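Local structure of RxLR effector protein 54 (Phytophthora infestans, 5L7S) at residues S66-P80 with L129-M143. The protein binds the host autophagy protein ATG8CL through a C-terminal ATG8-interacting motif and stimulates autophagosome formation in the plant cell it enters. Numbering follows the deposited sequence.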
ATOM      1  N   SER A  66       8.456  -9.081 -16.474  1.00 85.58           N
ATOM      2  CA  SER A  66       7.052  -8.652 -16.539  1.00 84.89           C
ATOM      3  C   SER A  66       6.816  -7.169 -16.281  1.00 84.47           C
ATOM      4  O   SER A  66       7.724  -6.434 -15.903  1.00 85.66           O
ATOM      5  CB  SER A  66       6.207  -9.460 -15.543  1.00 86.97           C
ATOM      6  OG  SER A  66       6.436  -9.036 -14.208  1.00 90.37           O
ATOM      7  N   ASP A  67       5.572  -6.749 -16.509  1.00 86.54           N
ATOM      8  CA  ASP A  67       5.104  -5.420 -16.116  1.00 86.93           C
ATOM      9  C   ASP A  67       5.290  -5.209 -14.618  1.00 86.50           C
ATOM     10  O   ASP A  67       5.781  -4.161 -14.196  1.00 85.54           O
ATOM     11  CB  ASP A  67       3.620  -5.225 -16.476  1.00 87.26           C
ATOM     12  CG  ASP A  67       3.392  -5.009 -17.965  1.00 87.74           C
ATOM     13  OD1 ASP A  67       4.347  -5.118 -18.757  1.00 87.78           O
ATOM     14  OD2 ASP A  67       2.245  -4.722 -18.355  1.00 89.54           O
ATOM     15  N   LEU A  68       4.911  -6.211 -13.826  1.00 84.29           N
ATOM     16  CA  LEU A  68       5.030  -6.125 -12.372  1.00 86.56           C
ATOM     17  C   LEU A  68       6.487  -6.118 -11.900  1.00 86.81           C
ATOM     18  O   LEU A  68       6.833  -5.334 -11.006  1.00 87.32           O
ATOM     19  CB  LEU A  68       4.240  -7.247 -11.690  1.00 88.39           C
ATOM     20  CG  LEU A  68       2.722  -7.247 -11.921  1.00 88.00           C
ATOM     21  CD1 LEU A  68       2.076  -8.315 -11.051  1.00 88.10           C
ATOM     22  CD2 LEU A  68       2.089  -5.885 -11.652  1.00 85.80           C
ATOM     23  N   ASP A  69       7.331  -6.962 -12.505  1.00 85.21           N
ATOM     24  CA  ASP A  69       8.789  -6.902 -12.289  1.00 86.58           C
ATOM     25  C   ASP A  69       9.282  -5.468 -12.473  1.00 85.15           C
ATOM     26  O   ASP A  69      10.000  -4.937 -11.617  1.00 86.85           O
ATOM     27  CB  ASP A  69       9.559  -7.808 -13.271  1.00 89.97           C
ATOM     28  CG  ASP A  69       9.397  -9.299 -12.984  1.00 92.35           C
ATOM     29  OD1 ASP A  69       9.067  -9.686 -11.841  1.00 91.83           O
ATOM     30  OD2 ASP A  69       9.616 -10.093 -13.925  1.00 95.41           O
ATOM     31  N   ILE A  70       8.875  -4.850 -13.583  1.00 79.77           N
ATOM     32  CA  ILE A  70       9.229  -3.462 -13.872  1.00 77.35           C
ATOM     33  C   ILE A  70       8.633  -2.518 -12.830  1.00 74.84           C
ATOM     34  O   ILE A  70       9.337  -1.653 -12.320  1.00 77.42           O
ATOM     35  CB  ILE A  70       8.788  -3.029 -15.291  1.00 78.72           C
ATOM     36  CG1 ILE A  70       9.583  -3.796 -16.359  1.00 80.43           C
ATOM     37  CG2 ILE A  70       8.987  -1.527 -15.496  1.00 79.35           C
ATOM     38  CD1 ILE A  70       8.921  -3.819 -17.724  1.00 80.14           C
ATOM     39  N   TYR A  71       7.350  -2.680 -12.518  1.00 74.18           N
ATOM     40  CA  TYR A  71       6.667  -1.769 -11.592  1.00 74.24           C
ATOM     41  C   TYR A  71       7.284  -1.797 -10.199  1.00 75.18           C
ATOM     42  O   TYR A  71       7.588  -0.749  -9.627  1.00 75.74           O
ATOM     43  CB  TYR A  71       5.168  -2.080 -11.501  1.00 71.74           C
ATOM     44  CG  TYR A  71       4.364  -1.038 -10.738  1.00 70.62           C
ATOM     45  CD1 TYR A  71       4.187   0.244 -11.253  1.00 70.52           C
ATOM     46  CD2 TYR A  71       3.778  -1.334  -9.505  1.00 71.73           C
ATOM     47  CE1 TYR A  71       3.453   1.203 -10.564  1.00 72.51           C
ATOM     48  CE2 TYR A  71       3.041  -0.382  -8.806  1.00 72.73           C
ATOM     49  CZ  TYR A  71       2.880   0.886  -9.338  1.00 74.05           C
ATOM     50  OH  TYR A  71       2.147   1.837  -8.655  1.00 76.25           O
ATOM     51  N   TYR A  72       7.482  -2.993  -9.662  1.00 75.51           N
ATOM     52  CA  TYR A  72       7.947  -3.119  -8.287  1.00 77.10           C
ATOM     53  C   TYR A  72       9.437  -2.796  -8.116  1.00 78.45           C
ATOM     54  O   TYR A  72       9.840  -2.353  -7.041  1.00 82.65           O
ATOM     55  CB  TYR A  72       7.554  -4.485  -7.706  1.00 76.54           C
ATOM     56  CG  TYR A  72       6.062  -4.573  -7.413  1.00 76.90           C
ATOM     57  CD1 TYR A  72       5.478  -3.744  -6.456  1.00 76.52           C
ATOM     58  CD2 TYR A  72       5.230  -5.470  -8.096  1.00 76.98           C
ATOM     59  CE1 TYR A  72       4.121  -3.803  -6.181  1.00 77.20           C
ATOM     60  CE2 TYR A  72       3.868  -5.537  -7.822  1.00 75.27           C
ATOM     61  CZ  TYR A  72       3.319  -4.698  -6.864  1.00 75.97           C
ATOM     62  OH  TYR A  72       1.977  -4.741  -6.570  1.00 76.67           O
ATOM     63  N   LEU A  73      10.239  -2.970  -9.167  1.00 79.34           N
ATOM     64  CA  LEU A  73      11.638  -2.505  -9.155  1.00 81.36           C
ATOM     65  C   LEU A  73      11.725  -0.980  -9.053  1.00 79.75           C
ATOM     66  O   LEU A  73      12.512  -0.441  -8.270  1.00 80.05           O
ATOM     67  CB  LEU A  73      12.378  -2.967 -10.418  1.00 82.48           C
ATOM     68  CG  LEU A  73      13.857  -2.572 -10.568  1.00 84.61           C
ATOM     69  CD1 LEU A  73      14.712  -3.237  -9.498  1.00 85.32           C
ATOM     70  CD2 LEU A  73      14.362  -2.922 -11.962  1.00 86.50           C
ATOM     71  N   LEU A  74      10.924  -0.299  -9.866  1.00 77.63           N
ATOM     72  CA  LEU A  74      10.914   1.159  -9.908  1.00 76.96           C
ATOM     73  C   LEU A  74      10.227   1.765  -8.689  1.00 79.74           C
ATOM     74  O   LEU A  74      10.574   2.877  -8.275  1.00 81.19           O
ATOM     75  CB  LEU A  74      10.222   1.649 -11.178  1.00 75.76           C
ATOM     76  CG  LEU A  74      10.857   1.243 -12.506  1.00 75.33           C
ATOM     77  CD1 LEU A  74       9.889   1.511 -13.643  1.00 76.66           C
ATOM     78  CD2 LEU A  74      12.166   1.981 -12.733  1.00 76.88           C
ATOM     79  N   LEU A  75       9.251   1.044  -8.133  1.00 81.72           N
ATOM     80  CA  LEU A  75       8.514   1.503  -6.952  1.00 82.41           C
ATOM     81  C   LEU A  75       9.414   1.637  -5.725  1.00 84.81           C
ATOM     82  O   LEU A  75       9.156   2.487  -4.869  1.00 85.30           O
ATOM     83  CB  LEU A  75       7.336   0.568  -6.636  1.00 79.51           C
ATOM     84  CG  LEU A  75       6.375   0.997  -5.517  1.00 77.33           C
ATOM     85  CD1 LEU A  75       5.649   2.284  -5.877  1.00 76.21           C
ATOM     86  CD2 LEU A  75       5.378  -0.110  -5.213  1.00 79.10           C
ATOM     87  N   LYS A  76      10.461   0.812  -5.638  1.00 83.47           N
ATOM     88  CA  LYS A  76      11.419   0.901  -4.531  1.00 83.48           C
ATOM     89  C   LYS A  76      11.976   2.313  -4.352  1.00 81.27           C
ATOM     90  O   LYS A  76      12.157   2.755  -3.218  1.00 85.23           O
ATOM     91  CB  LYS A  76      12.564  -0.103  -4.695  1.00 86.49           C
ATOM     92  CG  LYS A  76      12.155  -1.553  -4.454  1.00 91.92           C
ATOM     93  CD  LYS A  76      13.351  -2.465  -4.208  1.00 98.96           C
ATOM     94  CE  LYS A  76      14.277  -2.534  -5.420  1.00104.33           C
ATOM     95  NZ  LYS A  76      15.354  -3.556  -5.284  1.00105.43           N
ATOM     96  N   THR A  77      12.216   3.019  -5.460  1.00 79.17           N
ATOM     97  CA  THR A  77      12.792   4.371  -5.427  1.00 79.28           C
ATOM     98  C   THR A  77      12.017   5.458  -6.207  1.00 78.41           C
ATOM     99  O   THR A  77      12.551   6.548  -6.438  1.00 77.83           O
ATOM    100  CB  THR A  77      14.263   4.324  -5.905  1.00 78.69           C
ATOM    101  OG1 THR A  77      14.320   3.845  -7.254  1.00 76.88           O
ATOM    102  CG2 THR A  77      15.090   3.403  -5.001  1.00 79.69           C
ATOM    103  N   ASN A  78      10.774   5.173  -6.599  1.00 79.12           N
ATOM    104  CA  ASN A  78       9.855   6.192  -7.141  1.00 79.72           C
ATOM    105  C   ASN A  78       8.474   6.024  -6.534  1.00 76.85           C
ATOM    106  O   ASN A  78       8.108   4.919  -6.135  1.00 76.69           O
ATOM    107  CB  ASN A  78       9.728   6.091  -8.664  1.00 82.91           C
ATOM    108  CG  ASN A  78      11.035   6.354  -9.386  1.00 81.94           C
ATOM    109  OD1 ASN A  78      11.324   7.487  -9.785  1.00 81.56           O
ATOM    110  ND2 ASN A  78      11.830   5.306  -9.564  1.00 80.29           N
ATOM    111  N   SER A  79       7.708   7.112  -6.479  1.00 76.81           N
ATOM    112  CA  SER A  79       6.339   7.073  -5.952  1.00 78.36           C
ATOM    113  C   SER A  79       5.354   6.598  -7.031  1.00 80.44           C
ATOM    114  O   SER A  79       5.607   6.809  -8.221  1.00 81.21           O
ATOM    115  CB  SER A  79       5.910   8.450  -5.424  1.00 77.06           C
ATOM    116  OG  SER A  79       5.676   9.379  -6.469  1.00 72.60           O
ATOM    117  N   PRO A  80       4.221   5.979  -6.623  1.00 82.33           N
ATOM    118  CA  PRO A  80       3.148   5.602  -7.558  1.00 83.06           C
ATOM    119  C   PRO A  80       2.712   6.724  -8.508  1.00 83.68           C
ATOM    120  O   PRO A  80       2.394   6.456  -9.664  1.00 81.84           O
ATOM    121  CB  PRO A  80       1.990   5.237  -6.626  1.00 82.09           C
ATOM    122  CG  PRO A  80       2.652   4.745  -5.394  1.00 81.01           C
ATOM    123  CD  PRO A  80       3.892   5.574  -5.242  1.00 82.47           C
ATOM    124  N   LEU A 129      -1.439  -9.816  -7.967  1.00 92.92           N
ATOM    125  CA  LEU A 129      -1.009  -8.412  -8.030  1.00 88.83           C
ATOM    126  C   LEU A 129       0.356  -8.132  -7.388  1.00 89.10           C
ATOM    127  O   LEU A 129       0.888  -7.028  -7.534  1.00 84.53           O
ATOM    128  CB  LEU A 129      -2.056  -7.518  -7.365  1.00 88.16           C
ATOM    129  CG  LEU A 129      -3.454  -7.524  -7.981  1.00 88.92           C
ATOM    130  CD1 LEU A 129      -4.409  -6.745  -7.090  1.00 89.71           C
ATOM    131  CD2 LEU A 129      -3.432  -6.947  -9.387  1.00 89.34           C
ATOM    132  N   ARG A 130       0.898  -9.113  -6.663  1.00 89.67           N
ATOM    133  CA  ARG A 130       2.219  -9.035  -6.035  1.00 88.91           C
ATOM    134  C   ARG A 130       2.330  -7.864  -5.057  1.00 88.43           C
ATOM    135  O   ARG A 130       3.348  -7.177  -4.998  1.00 90.30           O
ATOM    136  CB  ARG A 130       3.329  -9.003  -7.093  1.00 89.11           C
ATOM    137  CG  ARG A 130       3.646 -10.365  -7.679  1.00 90.72           C
ATOM    138  CD  ARG A 130       4.654 -10.251  -8.805  1.00 92.28           C
ATOM    139  NE  ARG A 130       5.874  -9.566  -8.381  1.00 93.48           N
ATOM    140  CZ  ARG A 130       6.854  -9.186  -9.199  1.00 92.54           C
ATOM    141  NH1 ARG A 130       6.789  -9.427 -10.507  1.00 92.70           N
ATOM    142  NH2 ARG A 130       7.918  -8.561  -8.699  1.00 92.30           N
ATOM    143  N   LEU A 131       1.274  -7.664  -4.272  1.00 89.03           N
ATOM    144  CA  LEU A 131       1.208  -6.532  -3.350  1.00 87.78           C
ATOM    145  C   LEU A 131       2.152  -6.656  -2.156  1.00 88.19           C
ATOM    146  O   LEU A 131       2.477  -5.642  -1.540  1.00 89.94           O
ATOM    147  CB  LEU A 131      -0.229  -6.291  -2.882  1.00 87.05           C
ATOM    148  CG  LEU A 131      -1.141  -5.699  -3.960  1.00 87.94           C
ATOM    149  CD1 LEU A 131      -2.598  -5.771  -3.536  1.00 89.03           C
ATOM    150  CD2 LEU A 131      -0.752  -4.261  -4.291  1.00 88.71           C
ATOM    151  N   LYS A 132       2.606  -7.871  -1.840  1.00 88.24           N
ATOM    152  CA  LYS A 132       3.681  -8.065  -0.850  1.00 89.75           C
ATOM    153  C   LYS A 132       4.964  -7.304  -1.208  1.00 90.87           C
ATOM    154  O   LYS A 132       5.643  -6.780  -0.324  1.00 92.08           O
ATOM    155  CB  LYS A 132       3.993  -9.551  -0.658  1.00 89.90           C
ATOM    156  CG  LYS A 132       2.930 -10.288   0.133  1.00 91.29           C
ATOM    157  CD  LYS A 132       3.162 -11.790   0.125  1.00 93.39           C
ATOM    158  CE  LYS A 132       2.100 -12.510   0.945  1.00 96.78           C
ATOM    159  NZ  LYS A 132       1.964 -13.939   0.557  1.00 98.03           N
ATOM    160  N   ASP A 133       5.267  -7.219  -2.504  1.00 91.82           N
ATOM    161  CA  ASP A 133       6.446  -6.489  -2.993  1.00 90.53           C
ATOM    162  C   ASP A 133       6.331  -4.957  -2.899  1.00 86.47           C
ATOM    163  O   ASP A 133       7.318  -4.257  -3.122  1.00 87.22           O
ATOM    164  CB  ASP A 133       6.765  -6.888  -4.445  1.00 92.64           C
ATOM    165  CG  ASP A 133       7.057  -8.380  -4.607  1.00 94.40           C
ATOM    166  OD1 ASP A 133       7.585  -9.008  -3.662  1.00 94.59           O
ATOM    167  OD2 ASP A 133       6.759  -8.925  -5.690  1.00 96.99           O
ATOM    168  N   ALA A 134       5.142  -4.437  -2.589  1.00 84.13           N
ATOM    169  CA  ALA A 134       4.929  -2.994  -2.440  1.00 81.13           C
ATOM    170  C   ALA A 134       5.585  -2.410  -1.193  1.00 79.61           C
ATOM    171  O   ALA A 134       5.889  -1.215  -1.165  1.00 79.22           O
ATOM    172  CB  ALA A 134       3.440  -2.678  -2.432  1.00 80.88           C
ATOM    173  N   GLY A 135       5.778  -3.235  -0.160  1.00 78.60           N
ATOM    174  CA  GLY A 135       6.377  -2.779   1.093  1.00 77.68           C
ATOM    175  C   GLY A 135       5.577  -1.660   1.739  1.00 78.80           C
ATOM    176  O   GLY A 135       4.353  -1.616   1.617  1.00 83.69           O
ATOM    177  N   THR A 136       6.276  -0.719   2.371  1.00 78.81           N
ATOM    178  CA  THR A 136       5.630   0.387   3.087  1.00 80.44           C
ATOM    179  C   THR A 136       4.895   1.369   2.169  1.00 80.70           C
ATOM    180  O   THR A 136       4.167   2.233   2.658  1.00 85.53           O
ATOM    181  CB  THR A 136       6.636   1.201   3.935  1.00 82.35           C
ATOM    182  OG1 THR A 136       7.595   1.839   3.081  1.00 81.05           O
ATOM    183  CG2 THR A 136       7.351   0.311   4.949  1.00 82.44           C
ATOM    184  N   LYS A 137       5.098   1.253   0.858  1.00 79.22           N
ATOM    185  CA  LYS A 137       4.356   2.054  -0.120  1.00 82.85           C
ATOM    186  C   LYS A 137       2.961   1.507  -0.468  1.00 82.55           C
ATOM    187  O   LYS A 137       2.207   2.193  -1.161  1.00 82.88           O
ATOM    188  CB  LYS A 137       5.202   2.261  -1.390  1.00 83.68           C
ATOM    189  CG  LYS A 137       6.394   3.176  -1.137  1.00 85.19           C
ATOM    190  CD  LYS A 137       7.299   3.358  -2.339  1.00 85.85           C
ATOM    191  CE  LYS A 137       8.264   4.510  -2.110  1.00 86.07           C
ATOM    192  NZ  LYS A 137       9.232   4.681  -3.223  1.00 90.64           N
ATOM    193  N   LEU A 138       2.612   0.312   0.026  1.00 83.36           N
ATOM    194  CA  LEU A 138       1.322  -0.350  -0.271  1.00 83.23           C
ATOM    195  C   LEU A 138       0.104   0.579  -0.370  1.00 83.61           C
ATOM    196  O   LEU A 138      -0.528   0.640  -1.421  1.00 85.25           O
ATOM    197  CB  LEU A 138       1.025  -1.457   0.753  1.00 82.88           C
ATOM    198  CG  LEU A 138      -0.234  -2.310   0.525  1.00 83.19           C
ATOM    199  CD1 LEU A 138      -0.145  -3.066  -0.791  1.00 83.41           C
ATOM    200  CD2 LEU A 138      -0.455  -3.281   1.677  1.00 83.09           C
ATOM    201  N   ASP A 139      -0.209   1.311   0.697  1.00 85.77           N
ATOM    202  CA  ASP A 139      -1.420   2.161   0.712  1.00 91.77           C
ATOM    203  C   ASP A 139      -1.445   3.355  -0.264  1.00 92.90           C
ATOM    204  O   ASP A 139      -2.471   4.030  -0.360  1.00 99.31           O
ATOM    205  CB  ASP A 139      -1.786   2.631   2.139  1.00 97.18           C
ATOM    206  CG  ASP A 139      -0.673   3.416   2.834  1.00103.62           C
ATOM    207  OD1 ASP A 139       0.473   3.438   2.329  1.00104.22           O
ATOM    208  OD2 ASP A 139      -0.956   4.008   3.900  1.00109.19           O
ATOM    209  N   ASP A 140      -0.349   3.614  -0.979  1.00 90.21           N
ATOM    210  CA  ASP A 140      -0.340   4.603  -2.062  1.00 89.93           C
ATOM    211  C   ASP A 140      -0.441   3.994  -3.465  1.00 86.38           C
ATOM    212  O   ASP A 140      -0.624   4.738  -4.431  1.00 87.79           O
ATOM    213  CB  ASP A 140       0.913   5.483  -1.968  1.00 94.89           C
ATOM    214  CG  ASP A 140       0.939   6.341  -0.705  1.00101.71           C
ATOM    215  OD1 ASP A 140      -0.133   6.818  -0.262  1.00104.73           O
ATOM    216  OD2 ASP A 140       2.042   6.547  -0.156  1.00105.53           O
ATOM    217  N   THR A 141      -0.334   2.668  -3.594  1.00 82.63           N
ATOM    218  CA  THR A 141      -0.357   2.037  -4.915  1.00 83.38           C
ATOM    219  C   THR A 141      -1.797   1.903  -5.420  1.00 85.32           C
ATOM    220  O   THR A 141      -2.678   1.508  -4.653  1.00 85.12           O
ATOM    221  CB  THR A 141       0.325   0.647  -4.946  1.00 82.32           C
ATOM    222  OG1 THR A 141      -0.445  -0.306  -4.205  1.00 81.56           O
ATOM    223  CG2 THR A 141       1.730   0.721  -4.378  1.00 82.73           C
ATOM    224  N   PRO A 142      -2.043   2.234  -6.707  1.00 87.51           N
ATOM    225  CA  PRO A 142      -3.382   2.038  -7.268  1.00 86.63           C
ATOM    226  C   PRO A 142      -3.874   0.590  -7.213  1.00 86.35           C
ATOM    227  O   PRO A 142      -5.053   0.368  -6.952  1.00 88.34           O
ATOM    228  CB  PRO A 142      -3.235   2.511  -8.723  1.00 87.54           C
ATOM    229  CG  PRO A 142      -1.776   2.495  -9.002  1.00 86.95           C
ATOM    230  CD  PRO A 142      -1.127   2.827  -7.700  1.00 86.69           C
ATOM    231  N   MET A 143      -2.983  -0.375  -7.438  1.00 86.48           N
ATOM    232  CA  MET A 143      -3.352  -1.794  -7.386  1.00 87.05           C
ATOM    233  C   MET A 143      -3.887  -2.226  -6.018  1.00 86.42           C
ATOM    234  O   MET A 143      -4.773  -3.077  -5.944  1.00 85.33           O
ATOM    235  CB  MET A 143      -2.177  -2.687  -7.797  1.00 88.40           C
ATOM    236  CG  MET A 143      -1.826  -2.592  -9.272  1.00 91.03           C
ATOM    237  SD  MET A 143      -0.855  -3.997  -9.842  1.00 95.61           S
ATOM    238  CE  MET A 143       0.763  -3.578  -9.197  1.00 99.98           C
TER
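The ring of Y72 takes D133 CB on one face, a CH-pi contact 4.1 Å from the centroid and 21° off the ring normal, with R130 O over the same face; Y71 CD2 lies over the centre of the opposite face. The contact joins segments assigned to the second and third of the tandem WY-domains: helix 67-75 meets a 3-10 segment and the start of helix 142-155. At the ring's edge, Y72 OH donates to L129 O at 2.7 Å, tilted from the carbonyl plane, which ties the tyrosine to the backbone just after helix 122-128.

The R130 guanidinium has Y72 CD2 over one face, offset toward its rim. Its NE and NH2 grip D133 OD2 side-on and in plane, while NH1 forms a salt bridge with D69 OD1 (2.7 Å), near the edge but tilted from the guanidinium plane. D69 also closes a capping box with S66. M143, bent at chi3 (-77°), brings CE to L68 CD2 at 3.6 Å.

K137, extended beyond CG, reaches two backbone carbonyls of 66-80: NZ donates to L75 O (2.7 Å, C=O...N 164°) and, from above the carbonyl plane, to N78 O at 3.1 Å.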